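Local coordinates for protein fimbrin (Schizosaccharomyces pombe, PDB 1RT8) that binds actin filaments and crosslinks them, and takes part in cell polarity, cytokinesis, mating and spore formation, at residues 304-307 / 308-312; 327-330 / 331-334; 342-345 / 346-349. One frame throughout, in Å; residues are numbered along the deposited sequence.

Interaction 1 of 3, residues 304-307 / 308-312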
loop_
_atom_site.group_PDB
_atom_site.type_symbol
_atom_site.label_atom_id
_atom_site.label_comp_id
_atom_site.label_asym_id
_atom_site.label_seq_id
_atom_site.Cartn_x
_atom_site.Cartn_y
_atom_site.Cartn_z
ATOM N N HIS A 304 7.308 -6.531 6.634
ATOM C CA HIS A 304 6.056 -6.379 7.384
ATOM C C HIS A 304 6.355 -6.085 8.847
ATOM O O HIS A 304 5.454 -5.831 9.647
ATOM C CB HIS A 304 5.197 -7.643 7.238
ATOM C CG HIS A 304 4.661 -7.838 5.847
ATOM N ND1 HIS A 304 3.638 -7.070 5.336
ATOM C CD2 HIS A 304 5.058 -8.651 4.837
ATOM C CE1 HIS A 304 3.430 -7.393 4.072
ATOM N NE2 HIS A 304 4.279 -8.349 3.744
ATOM N N ASP A 305 7.646 -6.090 9.168
ATOM C CA ASP A 305 8.134 -5.823 10.524
ATOM C C ASP A 305 9.556 -5.256 10.401
ATOM O O ASP A 305 10.544 -5.996 10.459
ATOM C CB ASP A 305 8.143 -7.122 11.345
ATOM C CG ASP A 305 8.379 -6.875 12.823
ATOM O OD1 ASP A 305 8.705 -5.729 13.177
ATOM O OD2 ASP A 305 8.244 -7.821 13.626
ATOM N N PHE A 306 9.631 -3.938 10.224
ATOM C CA PHE A 306 10.882 -3.202 10.045
ATOM C C PHE A 306 11.975 -3.495 11.077
ATOM O O PHE A 306 13.147 -3.627 10.727
ATOM C CB PHE A 306 10.583 -1.695 10.042
ATOM C CG PHE A 306 11.797 -0.814 9.820
ATOM C CD1 PHE A 306 12.192 -0.459 8.534
ATOM C CD2 PHE A 306 12.518 -0.298 10.904
ATOM C CE1 PHE A 306 13.280 0.401 8.331
ATOM C CE2 PHE A 306 13.599 0.555 10.712
ATOM C CZ PHE A 306 13.980 0.906 9.421
ATOM N N PHE A 307 11.597 -3.586 12.344
ATOM C CA PHE A 307 12.580 -3.814 13.389
ATOM C C PHE A 307 13.071 -5.242 13.571
ATOM O O PHE A 307 13.825 -5.525 14.502
ATOM C CB PHE A 307 12.062 -3.241 14.709
ATOM C CG PHE A 307 11.892 -1.749 14.681
ATOM C CD1 PHE A 307 10.629 -1.180 14.649
ATOM C CD2 PHE A 307 13.007 -0.915 14.613
ATOM C CE1 PHE A 307 10.478 0.200 14.549
ATOM C CE2 PHE A 307 12.862 0.456 14.513
ATOM C CZ PHE A 307 11.597 1.014 14.479
ATOM N N ASN A 308 12.653 -6.141 12.686
ATOM C CA ASN A 308 13.113 -7.522 12.742
ATOM C C ASN A 308 13.520 -8.039 11.365
ATOM O O ASN A 308 14.437 -8.850 11.254
ATOM C CB ASN A 308 12.046 -8.451 13.338
ATOM C CG ASN A 308 11.956 -8.341 14.855
ATOM O OD1 ASN A 308 12.915 -8.655 15.575
ATOM N ND2 ASN A 308 10.804 -7.883 15.351
ATOM N N ASN A 309 12.864 -7.550 10.321
ATOM C CA ASN A 309 13.157 -8.009 8.966
ATOM C C ASN A 309 14.503 -7.587 8.360
ATOM O O ASN A 309 14.871 -8.084 7.295
ATOM C CB ASN A 309 12.037 -7.581 8.008
ATOM C CG ASN A 309 10.669 -8.122 8.405
ATOM O OD1 ASN A 309 10.550 -9.054 9.212
ATOM N ND2 ASN A 309 9.624 -7.548 7.821
ATOM N N LEU A 310 15.236 -6.682 9.008
ATOM C CA LEU A 310 16.529 -6.236 8.475
ATOM C C LEU A 310 17.705 -6.807 9.260
ATOM O O LEU A 310 18.867 -6.514 8.948
ATOM C CB LEU A 310 16.645 -4.705 8.518
ATOM C CG LEU A 310 15.497 -3.880 7.930
ATOM C CD1 LEU A 310 15.894 -2.408 7.849
ATOM C CD2 LEU A 310 15.176 -4.398 6.566
ATOM N N ARG A 311 17.406 -7.608 10.280
ATOM C CA ARG A 311 18.454 -8.173 11.122
ATOM C C ARG A 311 19.484 -9.095 10.464
ATOM O O ARG A 311 20.628 -9.129 10.897
ATOM C CB ARG A 311 17.830 -8.882 12.322
ATOM C CG ARG A 311 17.062 -7.953 13.255
ATOM C CD ARG A 311 16.686 -8.690 14.530
ATOM N NE ARG A 311 15.840 -7.888 15.406
ATOM C CZ ARG A 311 15.540 -8.225 16.659
ATOM N NH1 ARG A 311 16.022 -9.350 17.170
ATOM N NH2 ARG A 311 14.769 -7.434 17.401
ATOM N N ASP A 312 19.107 -9.852 9.437
ATOM C CA ASP A 312 20.093 -10.716 8.806
ATOM C C ASP A 312 20.815 -10.017 7.652
ATOM O O ASP A 312 21.571 -10.645 6.919
ATOM C CB ASP A 312 19.462 -12.034 8.327
ATOM C CG ASP A 312 18.506 -11.840 7.166
ATOM O OD1 ASP A 312 18.638 -10.841 6.426
ATOM O OD2 ASP A 312 17.630 -12.699 6.985
#
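In the short, weakly bonded helical turn 306-309 of the third calponin-homology domain, the backbone carbonyl of D305 gathers the amides of N308 and N309. D305 O accepts N309 N at 2.8 Å, nearly in line with its C=O bond, and N308 N at 3.1 Å from well above the carbonyl plane. One acceptor thus serves two successive donors, which curls the chain into a single turn. D305 and N308 meet again through their side chains. N308 ND2 gives a hydrogen to D305 OD2 at 3.1 Å, with the carboxylate oxygen lying close to the amide plane of N308. The two planes stand 83° apart, and the amide nitrogen comes to OD2 from above the carboxylate plane. An acid and an amide suit this partly exposed side of the turn: the short carboxylate of D305 accepts, and the amide three residues on donates, repeating the backbone link.

R311 reaches back along the turn, and its extended chain brings NE to F307 O at 3.2 Å, though the guanidinium's exact placement is less certain. The inner side of the turn is apolar. L310 CD1 lies over one face of the F306 ring, 4.3 Å from its centroid and 26° off the normal, a CH-pi contact. F306 has CG anti to its backbone N (chi1 -178°), which sends the ring between helices 282-296 and 379-397. Outside the turn, F307 makes a cation-pi contact with R379, and H304 ND1 is hydrogen-bonded to R159 O, with a sulfate about 3 Å from the H304 side chain. Polar bonds on the outer side and a phenylalanine-leucine pair sunk among longer helices mark one of the short helical connections between the main helices of a calponin-homology fold.

Interaction 2 of 3, residues 327-330 / 331-334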
loop_
_atom_site.group_PDB
_atom_site.type_symbol
_atom_site.label_atom_id
_atom_site.label_comp_id
_atom_site.label_asym_id
_atom_site.label_seq_id
_atom_site.Cartn_x
_atom_site.Cartn_y
_atom_site.Cartn_z
ATOM N N THR A 327 26.818 -3.490 -6.801
ATOM C CA THR A 327 27.477 -2.921 -5.634
ATOM C C THR A 327 27.857 -4.060 -4.694
ATOM O O THR A 327 28.933 -4.064 -4.098
ATOM C CB THR A 327 26.549 -1.940 -4.875
ATOM O OG1 THR A 327 26.370 -0.752 -5.651
ATOM C CG2 THR A 327 27.144 -1.575 -3.520
ATOM N N VAL A 328 26.968 -5.041 -4.594
ATOM C CA VAL A 328 27.176 -6.170 -3.703
ATOM C C VAL A 328 27.760 -7.435 -4.335
ATOM O O VAL A 328 27.294 -7.907 -5.370
ATOM C CB VAL A 328 25.843 -6.545 -3.014
ATOM C CG1 VAL A 328 26.060 -7.672 -2.026
ATOM C CG2 VAL A 328 25.269 -5.323 -2.318
ATOM N N ASN A 329 28.793 -7.974 -3.696
ATOM C CA ASN A 329 29.403 -9.215 -4.145
ATOM C C ASN A 329 28.670 -10.289 -3.359
ATOM O O ASN A 329 29.047 -10.608 -2.230
ATOM C CB ASN A 329 30.886 -9.256 -3.790
ATOM C CG ASN A 329 31.544 -10.574 -4.184
ATOM O OD1 ASN A 329 32.755 -10.740 -4.046
ATOM N ND2 ASN A 329 30.744 -11.513 -4.680
ATOM N N TRP A 330 27.625 -10.848 -3.948
ATOM C CA TRP A 330 26.847 -11.863 -3.258
ATOM C C TRP A 330 27.570 -13.159 -2.905
ATOM O O TRP A 330 27.024 -13.993 -2.186
ATOM C CB TRP A 330 25.578 -12.155 -4.046
ATOM C CG TRP A 330 24.684 -10.951 -4.087
ATOM C CD1 TRP A 330 24.664 -9.973 -5.038
ATOM C CD2 TRP A 330 23.726 -10.568 -3.097
ATOM N NE1 TRP A 330 23.751 -9.001 -4.699
ATOM C CE2 TRP A 330 23.165 -9.341 -3.510
ATOM C CE3 TRP A 330 23.294 -11.139 -1.894
ATOM C CZ2 TRP A 330 22.184 -8.679 -2.765
ATOM C CZ3 TRP A 330 22.321 -10.480 -1.153
ATOM C CH2 TRP A 330 21.780 -9.261 -1.590
ATOM N N LYS A 331 28.794 -13.331 -3.396
ATOM C CA LYS A 331 29.553 -14.535 -3.080
ATOM C C LYS A 331 30.092 -14.395 -1.663
ATOM O O LYS A 331 30.547 -15.363 -1.055
ATOM C CB LYS A 331 30.713 -14.718 -4.064
ATOM C CG LYS A 331 30.276 -15.028 -5.492
ATOM C CD LYS A 331 31.470 -15.195 -6.436
ATOM C CE LYS A 331 31.013 -15.423 -7.876
ATOM N NZ LYS A 331 32.155 -15.579 -8.823
ATOM N N LYS A 332 30.030 -13.175 -1.139
ATOM C CA LYS A 332 30.506 -12.891 0.209
ATOM C C LYS A 332 29.352 -12.773 1.207
ATOM O O LYS A 332 29.573 -12.524 2.389
ATOM C CB LYS A 332 31.319 -11.591 0.219
ATOM C CG LYS A 332 32.569 -11.621 -0.649
ATOM C CD LYS A 332 33.258 -10.260 -0.673
ATOM C CE LYS A 332 34.444 -10.247 -1.634
ATOM N NZ LYS A 332 34.996 -8.874 -1.841
ATOM N N VAL A 333 28.131 -12.969 0.722
ATOM C CA VAL A 333 26.931 -12.862 1.547
ATOM C C VAL A 333 26.363 -14.208 2.011
ATOM O O VAL A 333 26.322 -15.174 1.244
ATOM C CB VAL A 333 25.824 -12.107 0.772
ATOM C CG1 VAL A 333 24.531 -12.081 1.580
ATOM C CG2 VAL A 333 26.289 -10.692 0.455
ATOM N N ASN A 334 25.916 -14.265 3.267
ATOM C CA ASN A 334 25.323 -15.483 3.820
ATOM C C ASN A 334 23.829 -15.481 3.500
ATOM O O ASN A 334 23.131 -14.505 3.774
ATOM C CB ASN A 334 25.526 -15.549 5.343
ATOM C CG ASN A 334 26.991 -15.638 5.732
ATOM O OD1 ASN A 334 27.676 -16.593 5.378
ATOM N ND2 ASN A 334 27.478 -14.638 6.454
#
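W330 and V333 lie side by side and point the same way, the isopropyl group of V333 meeting the benzo part of the indole obliquely, with V333 CB 3.8 Å from W330 CE3. V328 comes from the other end of the turn. Its CG1, placed anti to the backbone N (chi1 -177°), stands 3.6 Å above the indole plane, over the centre of the ring system, and also touches V333 CG2 at 3.9 Å. Two branched aliphatic residues therefore pack on one tryptophan, each needing only a short, stiff side chain to do so.

The backbone sets this spacing through two successive type I turns. K332 N donates to N329 O at 3.0 Å with a fairly straight 161° bond, and V333 N reaches W330 O at 3.3 Å in a weak one. K332 runs across the side chain of N329 at about a right angle, its CG 3.8 Å from N329 CG, and keeps its stem against N329 as far as CE, whereas the end of K331 leads away. Lysines suit this exposed outer side: the aliphatic stem of K332 packs on N329, and K331 carries its ammonium outward.

In the next shell D321 holds the approach to the turn: its OD2 accepts W330 NE1, and OD1 accepts the backbone N atoms of T327 and V328. The backbone N of N329 is bonded to Y354 OH. The indole rests on L317 and Q318 of helix 314-323, V333 on L314 and L317, and V328 on Y354 and L358 of helix 345-361, so the loop bridges the two helices it connects.

Interaction 3 of 3, residues 342-345 / 346-349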
loop_
_atom_site.group_PDB
_atom_site.type_symbol
_atom_site.label_atom_id
_atom_site.label_comp_id
_atom_site.label_asym_id
_atom_site.label_seq_id
_atom_site.Cartn_x
_atom_site.Cartn_y
_atom_site.Cartn_z
ATOM N N GLU A 342 16.212 -19.151 11.744
ATOM C CA GLU A 342 16.883 -17.861 11.706
ATOM C C GLU A 342 18.347 -18.083 11.367
ATOM O O GLU A 342 18.952 -19.067 11.805
ATOM C CB GLU A 342 16.799 -17.157 13.059
ATOM C CG GLU A 342 15.423 -16.659 13.441
ATOM C CD GLU A 342 15.472 -15.760 14.662
ATOM O OE1 GLU A 342 16.008 -16.201 15.706
ATOM O OE2 GLU A 342 14.980 -14.612 14.577
ATOM N N MET A 343 18.908 -17.170 10.585
ATOM C CA MET A 343 20.314 -17.244 10.198
ATOM C C MET A 343 21.150 -17.268 11.473
ATOM O O MET A 343 20.765 -16.672 12.475
ATOM C CB MET A 343 20.681 -16.011 9.362
ATOM C CG MET A 343 22.114 -15.978 8.855
ATOM S SD MET A 343 22.420 -14.493 7.879
ATOM C CE MET A 343 21.229 -14.731 6.512
ATOM N N MET A 344 22.280 -17.967 11.452
ATOM C CA MET A 344 23.141 -17.998 12.624
ATOM C C MET A 344 23.581 -16.565 12.889
ATOM O O MET A 344 23.819 -15.801 11.953
ATOM C CB MET A 344 24.359 -18.872 12.373
ATOM C CG MET A 344 24.016 -20.321 12.109
ATOM S SD MET A 344 25.510 -21.288 11.935
ATOM C CE MET A 344 25.507 -22.160 13.508
ATOM N N ARG A 345 23.717 -16.202 14.158
ATOM C CA ARG A 345 24.089 -14.837 14.477
ATOM C C ARG A 345 25.354 -14.314 13.822
ATOM O O ARG A 345 25.325 -13.233 13.231
ATOM C CB ARG A 345 24.195 -14.628 15.985
ATOM C CG ARG A 345 24.466 -13.171 16.336
ATOM C CD ARG A 345 23.871 -12.791 17.677
ATOM N NE ARG A 345 24.024 -11.363 17.942
ATOM C CZ ARG A 345 25.193 -10.758 18.106
ATOM N NH1 ARG A 345 26.318 -11.459 18.033
ATOM N NH2 ARG A 345 25.235 -9.454 18.353
ATOM N N PHE A 346 26.458 -15.051 13.919
ATOM C CA PHE A 346 27.698 -14.567 13.325
ATOM C C PHE A 346 27.537 -14.337 11.823
ATOM O O PHE A 346 28.183 -13.460 11.256
ATOM C CB PHE A 346 28.870 -15.521 13.629
ATOM C CG PHE A 346 28.904 -16.766 12.783
ATOM C CD1 PHE A 346 29.715 -16.830 11.650
ATOM C CD2 PHE A 346 28.175 -17.893 13.143
ATOM C CE1 PHE A 346 29.800 -18.005 10.894
ATOM C CE2 PHE A 346 28.254 -19.072 12.394
ATOM C CZ PHE A 346 29.071 -19.126 11.266
ATOM N N LYS A 347 26.664 -15.108 11.182
ATOM C CA LYS A 347 26.432 -14.928 9.753
ATOM C C LYS A 347 25.635 -13.641 9.481
ATOM O O LYS A 347 25.911 -12.933 8.516
ATOM C CB LYS A 347 25.700 -16.136 9.161
ATOM C CG LYS A 347 26.525 -17.397 9.189
ATOM C CD LYS A 347 26.016 -18.446 8.222
ATOM C CE LYS A 347 27.035 -19.572 8.109
ATOM N NZ LYS A 347 26.691 -20.543 7.044
ATOM N N ALA A 348 24.655 -13.335 10.329
ATOM C CA ALA A 348 23.867 -12.124 10.135
ATOM C C ALA A 348 24.744 -10.899 10.404
ATOM O O ALA A 348 24.613 -9.875 9.734
ATOM C CB ALA A 348 22.646 -12.130 11.070
ATOM N N VAL A 349 25.634 -11.012 11.389
ATOM C CA VAL A 349 26.534 -9.920 11.733
ATOM C C VAL A 349 27.503 -9.650 10.590
ATOM O O VAL A 349 27.832 -8.498 10.317
ATOM C CB VAL A 349 27.335 -10.218 13.026
ATOM C CG1 VAL A 349 28.494 -9.227 13.176
ATOM C CG2 VAL A 349 26.408 -10.107 14.234
#
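A348 N donates to M344 O at 3.1 Å, and V349 N to R345 O at 2.9 Å with a 161° bond; these are the first i to i+4 bonds of a helix. M344 O also receives K347 N, but weakly, at an angle of 123°. K347 O, further along, accepts N334 ND2 from the preceding loop.

M344 holds the N-cap position of helix 345-361, one of the long helices of the third calponin-homology domain, yet its side chain has no polar group to cap the first amides. Its thioether is put to apolar use: M344 SD approaches the F346 ring obliquely, 3.6 Å from CE2, as a Met-aromatic contact. F346 CG sits between the backbone N and the carbonyl carbon (chi1 78°), which brings the ring beside M344, and K347 CG lies 3.7 Å above one ring face. M344, R345 and F346 also touch a crystal neighbour, so the lattice may influence these exposed side chains.

Just before the cap, M343 packs against the first turn, its CG 3.6 Å from K347 CB and its sulfur 4.0 Å from A348 CB. The small alanine leaves the thioether close to the helix backbone. On another side V349 CG2 lies over one face of the R345 guanidinium, 4.0 Å from NH1, while R345 NH2 forms a salt bridge with D376 and NE is hydrogen-bonded outside the two segments.

All three contacts follow one another along the third calponin-homology domain, within the second actin-binding region. Interactions 1 and 3 have centres about 13 Å apart and touch: A348 CB lies 3.6 Å from R311 O, and M343 CE 3.7 Å from D312 CB. The same methyl, M343 CE, packs 3.3 Å from N334 O, joining interaction 3 to interaction 2, whose centres are about 15 Å apart. Interactions 1 and 2 do not touch, their nearest atoms being about 5 Å apart, yet N351 ND2 links them by bonding to both D312 O and N334 O. Helix 345-361, started by interaction 3, thus ties together the two earlier contacts.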